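Local coordinates for glycerol-3-phosphate dehydrogenase [NAD(P)+] (PDB 3K96), which probably catalyses the NAD(P)H-dependent reduction of dihydroxyacetone phosphate to sn-glycerol 3-phosphate, the precursor of phospholipids, at residues A[32-37]-A[46-51]; A[221-226]-A[234-239]; A[229-234]-A[343-348]. All coordinates share one frame; numbering follows the deposited sequence.

In the fold
Contact 1 comes first along the chain and lies in the N-terminal nucleotide-binding part, where strand 32-35 of the central sheet meets helix 39-49. Contacts 2 and 3 lie on the opposite side of the chain's centre, in the helical C-terminal part: their centres are about 35 and 40 Å from that of contact 1 but about 6 Å from each other. These two share N234 and helix 233-253, and their segments alternate along the chain. I225 and L239 of contact 2 pack on V345 of contact 3, joining helices 206-228, 233-253 and 341-349 in one cluster that also touches the second subunit, far from the probable dinucleotide-binding turn.

Contact 1. Residues A[32-37]-A[46-51]; sequences IAILGA and LVLARK
I32 and I34 of strand 32-35 meet L48 of helix 39-49, the first strand and helix of a Rossmann-type beta-alpha-beta unit that strand 55-58 completes. The contact is wholly apolar: no hydrogen bond crosses it, and all three residues are buried. One methyl of the leucine does the touching, since L48 CD1 lies 4.0 Å from I32 CG2 and 4.4 Å from I34 CD1. The two isoleucines use different branches. I32 offers its short one: CG1 is anti to the backbone N (chi1 -178°), which leaves CG2 between the N and the carbonyl carbon, pointing at the helix. I34 offers the end of its extended long branch. The I32 and L48 side chains run at about a right angle to each other, and CA atoms come no nearer than 9.0 Å, between I32 and L48, so the layers are bridged by branches alone. Neighbouring elements close the packing: V55 of strand 55-58 touches both I34 and L48, while R192 of helix 183-193 lies against I32 and L48.

Backbone bonds set the strand in its sheet. I32 pairs with K54 and R56, and A33 with D102 and L104, an inner place between the parallel strands 55-58 and 102-105. Beyond the strand the chain turns at G36, which belongs to a GxGxxG-like sequence consistent with the dinucleotide-binding turn. S39 and W40, predicted NADPH ligands, follow closely; the W40 side chain is about 8 Å from that of I34.

Within 46-51 a charged group lies against an aliphatic one: L46 CB sits 3.9 Å above the centre of one face of the R50 guanidinium.

Contact 2. Residues A[221-226]-A[234-239]; sequences IATGIS and NARAAL
R236 brings the flat guanidinium group on this interface, but it is the aliphatic stem that meets helix 221-226: R236 CG lies 4.1 Å from T223 CB. The guanidinium itself is carried past T223 by a chain bent at chi3 (66°), and its NH1 forms a salt bridge with D227, one residue beyond the segment. The amide of N234, on the far side of helix 234-239, serves the second subunit instead: its OD1 accepts from L164 N, and its ND2 bonds to T174 OG1, both of that other chain.

The remaining contacts are van der Waals touches, two of them to the hydroxyl oxygen of S226. T223 and L239 lie alongside each other, pointing opposite ways, with T223 CG2 4.0 Å from L239 CB. With chi1 at 57°, T223 OG1 sits between its backbone N and carbonyl carbon and bonds to L219 O in its own helix, so a methyl rather than a hydroxyl faces the partner. One turn on, L239 CD1 presses against S226 at 3.5 Å from CB and 3.7 Å from OG. The same OG reaches A235 CB at 4.0 Å. L349 of helix 341-349 packs on both A235 and L239.

The short helix axes approach to 9.5 Å and run nearly antiparallel, at 162°. This antiparallel run and the short link make a helical hairpin of the all-alpha C-terminal domain, characteristic of the glycerol-3-phosphate dehydrogenase family; the T223 side chain is about 8 Å from those of S279 and N281, predicted substrate ligands.

Contact 3. Residues A[229-234]-A[343-348]; sequences LKLGSN and QAVQEL
L229 and V345 hold the nearest CA atoms of the two segments, 9.0 Å apart, where the chain leaves helix 206-228 through a Schellman motif, with K230 at positive phi, and enters helix 233-253 with G232 at the N-cap. The motif includes a probable hydrogen bond from L231 N back to S226 O, at 3.0 Å. This turn puts the leucines on both sides of K230 onto the same valine of helix 341-349.

V345 gives one methyl to each. L229 reaches it tip to tip, CD1 3.9 Å from V345 CG2. L231 instead lies alongside it, pointing the other way, its CD1 only 3.4 Å from V345 CG1, closer than two methyl groups usually come and so a tight fit. The valine's CG1 is anti to its backbone N (chi1 177°) and CG2 anti to its carbonyl carbon, which spreads the two branches toward separate leucines.

Away from the leucines, one polar bond runs along the helix. Q343 NE2 donates to E347 OE2 one turn later at 2.6 Å, nearly straight at 172°. The acceptor lies almost in the amide plane of Q343, while the approach to the carboxylate is on its syn side but 31° out of plane. The other oxygen, E347 OE1, takes R333 in a salt bridge and Q330 in a hydrogen bond, so both ends of the carboxylate are held.

Near the linker, E167 of the second subunit bonds to the backbone N of S233 and N234. Away from the annotated sites, the linker of a helical hairpin thus docks on the last helix of the all-alpha C-terminal domain, beside the subunit interface.

Contact 1. Residues A[32-37]-A[46-51]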
loop_
_atom_site.group_PDB
_atom_site.type_symbol
_atom_site.label_atom_id
_atom_site.label_comp_id
_atom_site.label_asym_id
_atom_site.label_seq_id
_atom_site.Cartn_x
_atom_site.Cartn_y
_atom_site.Cartn_z
ATOM N N ILE A 32 -16.734 -15.933 26.139
ATOM C CA ILE A 32 -16.913 -15.791 24.703
ATOM C C ILE A 32 -16.261 -17.022 24.091
ATOM O O ILE A 32 -15.257 -17.517 24.608
ATOM C CB ILE A 32 -16.334 -14.467 24.171
ATOM C CG1 ILE A 32 -16.589 -14.338 22.651
ATOM C CG2 ILE A 32 -14.865 -14.344 24.520
ATOM C CD1 ILE A 32 -16.323 -12.949 22.127
ATOM N N ALA A 33 -16.860 -17.567 23.040
ATOM C CA ALA A 33 -16.298 -18.731 22.377
ATOM C C ALA A 33 -15.641 -18.312 21.062
ATOM O O ALA A 33 -16.218 -17.532 20.286
ATOM C CB ALA A 33 -17.390 -19.805 22.110
ATOM N N ILE A 34 -14.428 -18.815 20.838
ATOM C CA ILE A 34 -13.715 -18.595 19.577
ATOM C C ILE A 34 -13.563 -19.941 18.880
ATOM O O ILE A 34 -12.897 -20.840 19.390
ATOM C CB ILE A 34 -12.333 -17.952 19.799
ATOM C CG1 ILE A 34 -12.516 -16.514 20.308
ATOM C CG2 ILE A 34 -11.532 -18.003 18.511
ATOM C CD1 ILE A 34 -11.248 -15.798 20.696
ATOM N N LEU A 35 -14.200 -20.065 17.718
ATOM C CA LEU A 35 -14.197 -21.281 16.932
ATOM C C LEU A 35 -13.132 -21.145 15.842
ATOM O O LEU A 35 -13.279 -20.340 14.922
ATOM C CB LEU A 35 -15.593 -21.506 16.305
ATOM C CG LEU A 35 -16.805 -21.439 17.261
ATOM C CD1 LEU A 35 -18.119 -21.789 16.527
ATOM C CD2 LEU A 35 -16.625 -22.324 18.503
ATOM N N GLY A 36 -12.066 -21.928 15.968
ATOM C CA GLY A 36 -10.913 -21.876 15.043
ATOM C C GLY A 36 -9.656 -21.549 15.837
ATOM O O GLY A 36 -9.455 -20.405 16.289
ATOM N N ALA A 37 -8.795 -22.544 15.998
ATOM C CA ALA A 37 -7.593 -22.369 16.775
ATOM C C ALA A 37 -6.358 -22.219 15.911
ATOM O O ALA A 37 -5.281 -22.756 16.226
ATOM C CB ALA A 37 -7.442 -23.518 17.771
ATOM N N LEU A 46 -6.016 -14.560 22.913
ATOM C CA LEU A 46 -5.051 -14.001 23.850
ATOM C C LEU A 46 -5.361 -12.565 24.171
ATOM O O LEU A 46 -5.246 -12.148 25.314
ATOM C CB LEU A 46 -3.614 -14.080 23.309
ATOM C CG LEU A 46 -2.964 -15.448 23.281
ATOM C CD1 LEU A 46 -1.645 -15.406 22.527
ATOM C CD2 LEU A 46 -2.791 -15.933 24.732
ATOM N N VAL A 47 -5.698 -11.773 23.155
ATOM C CA VAL A 47 -6.028 -10.382 23.400
ATOM C C VAL A 47 -7.121 -10.282 24.469
ATOM O O VAL A 47 -7.016 -9.478 25.395
ATOM C CB VAL A 47 -6.499 -9.681 22.115
ATOM C CG1 VAL A 47 -7.172 -8.361 22.439
ATOM C CG2 VAL A 47 -5.295 -9.487 21.134
ATOM N N LEU A 48 -8.170 -11.087 24.332
ATOM C CA LEU A 48 -9.274 -11.056 25.290
ATOM C C LEU A 48 -8.910 -11.690 26.636
ATOM O O LEU A 48 -9.167 -11.107 27.682
ATOM C CB LEU A 48 -10.512 -11.759 24.704
ATOM C CG LEU A 48 -11.062 -11.160 23.397
ATOM C CD1 LEU A 48 -12.176 -12.004 22.815
ATOM C CD2 LEU A 48 -11.515 -9.725 23.601
ATOM N N ALA A 49 -8.317 -12.877 26.612
ATOM C CA ALA A 49 -7.994 -13.589 27.855
ATOM C C ALA A 49 -6.997 -12.800 28.720
ATOM O O ALA A 49 -7.098 -12.791 29.961
ATOM C CB ALA A 49 -7.508 -15.047 27.567
ATOM N N ARG A 50 -6.071 -12.088 28.072
ATOM C CA ARG A 50 -5.109 -11.261 28.804
ATOM C C ARG A 50 -5.755 -10.138 29.589
ATOM O O ARG A 50 -5.170 -9.639 30.548
ATOM C CB ARG A 50 -4.047 -10.666 27.869
ATOM C CG ARG A 50 -2.988 -11.671 27.448
ATOM C CD ARG A 50 -2.226 -11.164 26.234
ATOM N NE ARG A 50 -1.194 -12.091 25.793
ATOM C CZ ARG A 50 -0.502 -11.946 24.664
ATOM N NH1 ARG A 50 -0.758 -10.920 23.854
ATOM N NH2 ARG A 50 0.436 -12.825 24.338
ATOM N N LYS A 51 -6.933 -9.705 29.172
ATOM C CA LYS A 51 -7.627 -8.637 29.881
ATOM C C LYS A 51 -8.464 -9.238 31.026
ATOM O O LYS A 51 -9.114 -8.518 31.774
ATOM C CB LYS A 51 -8.488 -7.836 28.894
ATOM C CG LYS A 51 -7.647 -7.237 27.716
ATOM C CD LYS A 51 -8.472 -7.139 26.413
ATOM C CE LYS A 51 -9.267 -5.903 26.274
ATOM N NZ LYS A 51 -8.414 -4.796 25.853
#

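Contact 2. Residues A[221-226]-A[234-239]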
loop_
_atom_site.group_PDB
_atom_site.type_symbol
_atom_site.label_atom_id
_atom_site.label_comp_id
_atom_site.label_asym_id
_atom_site.label_seq_id
_atom_site.Cartn_x
_atom_site.Cartn_y
_atom_site.Cartn_z
ATOM N N ILE A 221 -1.257 -13.368 -4.025
ATOM C CA ILE A 221 -0.683 -14.374 -4.898
ATOM C C ILE A 221 -0.144 -13.684 -6.148
ATOM O O ILE A 221 0.990 -13.945 -6.546
ATOM C CB ILE A 221 -1.671 -15.460 -5.281
ATOM C CG1 ILE A 221 -2.075 -16.283 -4.041
ATOM C CG2 ILE A 221 -1.062 -16.393 -6.336
ATOM C CD1 ILE A 221 -3.114 -17.376 -4.382
ATOM N N ALA A 222 -0.932 -12.780 -6.724
ATOM C CA ALA A 222 -0.523 -12.051 -7.927
ATOM C C ALA A 222 0.766 -11.267 -7.704
ATOM O O ALA A 222 1.702 -11.366 -8.493
ATOM C CB ALA A 222 -1.639 -11.109 -8.393
ATOM N N THR A 223 0.825 -10.477 -6.642
ATOM C CA THR A 223 2.015 -9.712 -6.374
ATOM C C THR A 223 3.178 -10.632 -5.989
ATOM O O THR A 223 4.342 -10.313 -6.245
ATOM C CB THR A 223 1.774 -8.665 -5.311
ATOM O OG1 THR A 223 1.298 -9.304 -4.124
ATOM C CG2 THR A 223 0.736 -7.650 -5.800
ATOM N N GLY A 224 2.875 -11.769 -5.369
ATOM C CA GLY A 224 3.911 -12.725 -5.035
ATOM C C GLY A 224 4.565 -13.254 -6.309
ATOM O O GLY A 224 5.801 -13.411 -6.381
ATOM N N ILE A 225 3.738 -13.537 -7.318
ATOM C CA ILE A 225 4.221 -14.051 -8.589
ATOM C C ILE A 225 5.174 -13.048 -9.251
ATOM O O ILE A 225 6.236 -13.428 -9.717
ATOM C CB ILE A 225 3.057 -14.397 -9.545
ATOM C CG1 ILE A 225 2.268 -15.596 -8.993
ATOM C CG2 ILE A 225 3.593 -14.744 -10.927
ATOM C CD1 ILE A 225 1.000 -15.899 -9.727
ATOM N N SER A 226 4.786 -11.777 -9.281
ATOM C CA SER A 226 5.622 -10.706 -9.835
ATOM C C SER A 226 6.970 -10.658 -9.103
ATOM O O SER A 226 8.031 -10.561 -9.734
ATOM C CB SER A 226 4.891 -9.369 -9.720
ATOM O OG SER A 226 5.630 -8.300 -10.300
ATOM N N ASN A 234 8.523 -1.418 -8.236
ATOM C CA ASN A 234 7.664 -0.523 -9.013
ATOM C C ASN A 234 6.491 -1.317 -9.575
ATOM O O ASN A 234 5.330 -0.879 -9.490
ATOM C CB ASN A 234 8.422 0.141 -10.190
ATOM C CG ASN A 234 9.466 1.167 -9.740
ATOM O OD1 ASN A 234 9.467 1.628 -8.575
ATOM N ND2 ASN A 234 10.358 1.547 -10.669
ATOM N N ALA A 235 6.795 -2.472 -10.169
ATOM C CA ALA A 235 5.760 -3.330 -10.747
ATOM C C ALA A 235 4.789 -3.834 -9.644
ATOM O O ALA A 235 3.579 -3.920 -9.862
ATOM C CB ALA A 235 6.378 -4.505 -11.499
ATOM N N ARG A 236 5.314 -4.132 -8.474
ATOM C CA ARG A 236 4.455 -4.594 -7.388
ATOM C C ARG A 236 3.491 -3.492 -6.992
ATOM O O ARG A 236 2.329 -3.753 -6.804
ATOM C CB ARG A 236 5.270 -5.056 -6.187
ATOM C CG ARG A 236 4.408 -5.536 -5.020
ATOM C CD ARG A 236 5.218 -6.153 -3.936
ATOM N NE ARG A 236 6.088 -5.195 -3.287
ATOM C CZ ARG A 236 6.966 -5.502 -2.333
ATOM N NH1 ARG A 236 7.095 -6.751 -1.925
ATOM N NH2 ARG A 236 7.710 -4.556 -1.781
ATOM N N ALA A 237 3.962 -2.252 -6.901
ATOM C CA ALA A 237 3.100 -1.136 -6.505
ATOM C C ALA A 237 2.021 -0.908 -7.551
ATOM O O ALA A 237 0.874 -0.639 -7.221
ATOM C CB ALA A 237 3.928 0.153 -6.287
ATOM N N ALA A 238 2.389 -1.023 -8.821
ATOM C CA ALA A 238 1.428 -0.864 -9.908
ATOM C C ALA A 238 0.335 -1.961 -9.817
ATOM O O ALA A 238 -0.843 -1.697 -10.050
ATOM C CB ALA A 238 2.136 -0.919 -11.252
ATOM N N LEU A 239 0.735 -3.188 -9.509
ATOM C CA LEU A 239 -0.219 -4.297 -9.349
ATOM C C LEU A 239 -1.101 -4.113 -8.105
ATOM O O LEU A 239 -2.283 -4.453 -8.127
ATOM C CB LEU A 239 0.502 -5.648 -9.281
ATOM C CG LEU A 239 1.192 -6.079 -10.599
ATOM C CD1 LEU A 239 2.101 -7.301 -10.420
ATOM C CD2 LEU A 239 0.149 -6.349 -11.644
#

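Contact 3. Residues A[229-234]-A[343-348]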
loop_
_atom_site.group_PDB
_atom_site.type_symbol
_atom_site.label_atom_id
_atom_site.label_comp_id
_atom_site.label_asym_id
_atom_site.label_seq_id
_atom_site.Cartn_x
_atom_site.Cartn_y
_atom_site.Cartn_z
ATOM N N LEU A 229 9.123 -13.490 -10.019
ATOM C CA LEU A 229 9.721 -13.230 -11.328
ATOM C C LEU A 229 10.734 -12.086 -11.215
ATOM O O LEU A 229 11.323 -11.694 -12.212
ATOM C CB LEU A 229 8.636 -12.842 -12.329
ATOM C CG LEU A 229 7.645 -13.920 -12.781
ATOM C CD1 LEU A 229 6.352 -13.307 -13.347
ATOM C CD2 LEU A 229 8.343 -14.857 -13.816
ATOM N N LYS A 230 10.907 -11.530 -10.005
ATOM C CA LYS A 230 11.849 -10.427 -9.767
ATOM C C LYS A 230 11.528 -9.240 -10.649
ATOM O O LYS A 230 12.436 -8.584 -11.145
ATOM C CB LYS A 230 13.286 -10.817 -10.101
ATOM C CG LYS A 230 13.786 -12.083 -9.485
ATOM C CD LYS A 230 14.033 -11.973 -8.032
ATOM C CE LYS A 230 14.906 -13.168 -7.615
ATOM N NZ LYS A 230 15.037 -13.260 -6.142
ATOM N N LEU A 231 10.249 -8.955 -10.851
ATOM C CA LEU A 231 9.864 -7.829 -11.705
ATOM C C LEU A 231 10.062 -6.484 -10.999
ATOM O O LEU A 231 9.939 -5.421 -11.628
ATOM C CB LEU A 231 8.435 -7.993 -12.211
ATOM C CG LEU A 231 8.275 -9.164 -13.184
ATOM C CD1 LEU A 231 6.839 -9.298 -13.648
ATOM C CD2 LEU A 231 9.227 -9.000 -14.406
ATOM N N GLY A 232 10.389 -6.534 -9.709
ATOM C CA GLY A 232 10.680 -5.324 -8.923
ATOM C C GLY A 232 9.542 -4.653 -8.146
ATOM O O GLY A 232 8.359 -4.966 -8.325
ATOM N N SER A 233 9.935 -3.709 -7.288
ATOM C CA SER A 233 9.027 -2.976 -6.431
ATOM C C SER A 233 8.080 -2.021 -7.131
ATOM O O SER A 233 6.956 -1.847 -6.666
ATOM C CB SER A 233 9.809 -2.247 -5.362
ATOM O OG SER A 233 10.462 -3.215 -4.577
ATOM N N ASN A 234 8.523 -1.418 -8.236
ATOM C CA ASN A 234 7.664 -0.523 -9.013
ATOM C C ASN A 234 6.491 -1.317 -9.575
ATOM O O ASN A 234 5.330 -0.879 -9.490
ATOM C CB ASN A 234 8.422 0.141 -10.190
ATOM C CG ASN A 234 9.466 1.167 -9.740
ATOM O OD1 ASN A 234 9.467 1.628 -8.575
ATOM N ND2 ASN A 234 10.358 1.547 -10.669
ATOM N N GLN A 343 4.319 -14.677 -18.724
ATOM C CA GLN A 343 3.399 -14.158 -19.714
ATOM C C GLN A 343 2.186 -13.531 -19.023
ATOM O O GLN A 343 1.723 -12.470 -19.426
ATOM C CB GLN A 343 2.942 -15.262 -20.662
ATOM C CG GLN A 343 1.794 -14.834 -21.565
ATOM C CD GLN A 343 1.141 -16.005 -22.268
ATOM O OE1 GLN A 343 1.708 -17.092 -22.341
ATOM N NE2 GLN A 343 -0.063 -15.791 -22.773
ATOM N N ALA A 344 1.682 -14.180 -17.976
ATOM C CA ALA A 344 0.495 -13.682 -17.271
ATOM C C ALA A 344 0.690 -12.279 -16.664
ATOM O O ALA A 344 -0.177 -11.405 -16.779
ATOM C CB ALA A 344 0.044 -14.681 -16.175
ATOM N N VAL A 345 1.816 -12.073 -16.005
ATOM C CA VAL A 345 2.054 -10.791 -15.363
ATOM C C VAL A 345 2.350 -9.738 -16.407
ATOM O O VAL A 345 1.991 -8.566 -16.227
ATOM C CB VAL A 345 3.145 -10.857 -14.299
ATOM C CG1 VAL A 345 3.407 -9.465 -13.721
ATOM C CG2 VAL A 345 2.734 -11.850 -13.159
ATOM N N GLN A 346 3.010 -10.125 -17.497
ATOM C CA GLN A 346 3.308 -9.149 -18.553
ATOM C C GLN A 346 2.034 -8.730 -19.299
ATOM O O GLN A 346 1.964 -7.620 -19.833
ATOM C CB GLN A 346 4.414 -9.641 -19.492
ATOM C CG GLN A 346 5.793 -9.637 -18.821
ATOM C CD GLN A 346 6.921 -10.024 -19.754
ATOM O OE1 GLN A 346 8.084 -9.991 -19.369
ATOM N NE2 GLN A 346 6.584 -10.385 -20.985
ATOM N N GLU A 347 1.038 -9.616 -19.362
ATOM C CA GLU A 347 -0.259 -9.237 -19.947
ATOM C C GLU A 347 -0.950 -8.246 -19.002
ATOM O O GLU A 347 -1.579 -7.308 -19.456
ATOM C CB GLU A 347 -1.167 -10.453 -20.203
ATOM C CG GLU A 347 -0.717 -11.333 -21.372
ATOM C CD GLU A 347 -1.515 -12.643 -21.500
ATOM O OE1 GLU A 347 -2.502 -12.850 -20.756
ATOM O OE2 GLU A 347 -1.139 -13.482 -22.345
ATOM N N LEU A 348 -0.830 -8.452 -17.695
ATOM C CA LEU A 348 -1.451 -7.536 -16.722
ATOM C C LEU A 348 -0.808 -6.151 -16.725
ATOM O O LEU A 348 -1.510 -5.136 -16.686
ATOM C CB LEU A 348 -1.372 -8.089 -15.302
ATOM C CG LEU A 348 -2.287 -9.264 -14.972
ATOM C CD1 LEU A 348 -2.023 -9.739 -13.550
ATOM C CD2 LEU A 348 -3.740 -8.837 -15.169
#